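PDB 5YHH: uncharacterized conserved protein YiiM from Geobacillus stearothermophilus, which probably acts as a molybdenum cofactor-dependent oxidoreductase of the MOSC family that confers resistance to hydroxylaminopurine. Local coordinates for residues E78-P83 and P135-A140. Residues are numbered along the deposited sequence; the frame is centred on the assembly and turned at random.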
# COMPACT_ATOMS: atom_id res chain seq x y z
N GLU A 78 8.65 -19.06 -1.39
CA GLU A 78 8.58 -20.20 -2.32
C GLU A 78 9.22 -19.86 -3.67
O GLU A 78 9.93 -20.68 -4.26
CB GLU A 78 7.14 -20.60 -2.51
CG GLU A 78 6.58 -21.28 -1.25
CD GLU A 78 5.08 -21.46 -1.29
OE1 GLU A 78 4.42 -20.87 -2.17
OE2 GLU A 78 4.57 -22.18 -0.42
N ARG A 79 8.97 -18.66 -4.16
CA ARG A 79 9.59 -18.26 -5.44
C ARG A 79 11.10 -18.11 -5.35
O ARG A 79 11.82 -18.53 -6.26
CB ARG A 79 9.02 -16.95 -5.98
CG ARG A 79 9.70 -16.57 -7.30
CD ARG A 79 9.52 -15.16 -7.77
NE ARG A 79 8.42 -15.02 -8.71
CZ ARG A 79 8.44 -14.50 -9.93
NH1 ARG A 79 9.52 -14.05 -10.56
NH2 ARG A 79 7.28 -14.43 -10.56
N TYR A 80 11.59 -17.46 -4.29
CA TYR A 80 13.02 -17.12 -4.24
C TYR A 80 13.89 -17.95 -3.29
O TYR A 80 15.12 -17.79 -3.30
CB TYR A 80 13.22 -15.63 -3.93
CG TYR A 80 12.72 -14.73 -5.01
CD1 TYR A 80 13.39 -14.65 -6.24
CD2 TYR A 80 11.59 -13.95 -4.82
CE1 TYR A 80 12.92 -13.80 -7.26
CE2 TYR A 80 11.12 -13.11 -5.83
CZ TYR A 80 11.80 -13.03 -7.03
OH TYR A 80 11.30 -12.19 -8.01
N GLY A 81 13.28 -18.84 -2.52
CA GLY A 81 14.05 -19.73 -1.64
C GLY A 81 14.80 -19.02 -0.51
O GLY A 81 15.92 -19.39 -0.14
N ARG A 82 14.18 -18.02 0.08
CA ARG A 82 14.82 -17.28 1.16
C ARG A 82 13.69 -16.64 1.97
O ARG A 82 12.58 -16.50 1.46
CB ARG A 82 15.72 -16.20 0.57
CG ARG A 82 14.93 -15.08 -0.04
CD ARG A 82 15.81 -13.90 -0.42
NE ARG A 82 16.65 -14.21 -1.58
CZ ARG A 82 17.38 -13.29 -2.21
NH1 ARG A 82 17.42 -12.02 -1.76
NH2 ARG A 82 18.10 -13.64 -3.27
N PRO A 83 13.99 -16.22 3.22
CA PRO A 83 12.91 -15.66 4.04
C PRO A 83 12.42 -14.28 3.61
O PRO A 83 13.23 -13.47 3.13
CB PRO A 83 13.52 -15.53 5.45
CG PRO A 83 14.85 -16.15 5.39
CD PRO A 83 15.23 -16.44 3.97
N PRO A 135 16.67 -8.39 -9.35
CA PRO A 135 16.22 -7.49 -10.42
C PRO A 135 14.85 -7.79 -11.02
O PRO A 135 14.24 -6.90 -11.64
CB PRO A 135 17.30 -7.64 -11.53
CG PRO A 135 18.39 -8.46 -10.96
CD PRO A 135 17.99 -9.00 -9.63
N ASP A 136 14.35 -9.02 -10.90
CA ASP A 136 13.06 -9.32 -11.49
C ASP A 136 11.90 -9.11 -10.52
O ASP A 136 10.76 -9.32 -10.89
CB ASP A 136 13.02 -10.71 -12.13
CG ASP A 136 12.84 -11.83 -11.11
OD1 ASP A 136 13.13 -11.64 -9.91
OD2 ASP A 136 12.42 -12.93 -11.53
N LEU A 137 12.19 -8.73 -9.28
CA LEU A 137 11.12 -8.55 -8.28
C LEU A 137 10.02 -7.49 -8.65
O LEU A 137 8.82 -7.77 -8.52
CB LEU A 137 11.74 -8.30 -6.89
CG LEU A 137 10.80 -8.12 -5.71
CD1 LEU A 137 9.80 -9.28 -5.70
CD2 LEU A 137 11.55 -7.97 -4.38
N PRO A 138 10.41 -6.30 -9.16
CA PRO A 138 9.34 -5.38 -9.56
C PRO A 138 8.41 -5.95 -10.68
O PRO A 138 7.19 -5.82 -10.63
CB PRO A 138 10.12 -4.12 -10.06
CG PRO A 138 11.42 -4.15 -9.29
CD PRO A 138 11.73 -5.65 -9.10
N LYS A 139 9.00 -6.60 -11.68
CA LYS A 139 8.23 -7.27 -12.71
C LYS A 139 7.32 -8.33 -12.10
O LYS A 139 6.13 -8.38 -12.41
CB LYS A 139 9.16 -7.92 -13.75
CG LYS A 139 8.45 -8.61 -14.90
CD LYS A 139 9.50 -9.22 -15.89
CE LYS A 139 10.06 -10.54 -15.35
NZ LYS A 139 11.36 -10.99 -15.99
N ALA A 140 7.86 -9.16 -11.23
CA ALA A 140 7.04 -10.16 -10.53
C ALA A 140 5.86 -9.56 -9.75
O ALA A 140 4.77 -10.13 -9.71
CB ALA A 140 7.90 -11.02 -9.59
O HOH W 1 11.88 -15.31 -10.23
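Ala140 lays its CB over one face of the Arg79 guanidinium, 3.5 Å from CZ and displaced toward the rim, while Asp136 OD2 sits at the edge of the same group, close to its plane. The ring of Tyr80 carries Arg79 CD on one face, also toward the rim, and has Asp136 OD1 at its edge, near its plane, on the CE1 side of the hydroxyl. Both carboxylate oxygens of Asp136 are thus engaged. Tyr80 OH donates to Asp136 OD1 at 2.7 Å, the two side chains meeting tip to tip; the hydroxyl reaches OD1 from above the carboxylate plane, 45° out of it. Asp136 OD2 makes a long salt bridge to Arg79 NH1, 3.3 Å, and a water spans the same two atoms, accepting from NH1 at 2.7 Å and donating to OD2 at 2.8 Å. In this part of the MOSC domain the C-terminal end of helix 71-80 meets the start of helix 137-144, and Ala140 N bonds back to Asp136 O. Trp76, one turn before Tyr80, extends the apolar part of the junction by touching Leu137 and Ala140. Leu137 CD1 approaches Tyr80 CE2 obliquely at 4.1 Å, and Leu134 also packs on the tyrosine. The Arg79 chain leaves the backbone with CG anti to N (chi1 179°) and bends at chi3, just before the guanidinium whose face meets Ala140 CB. Its NH2 makes a weak hydrogen bond to Tyr75 OH.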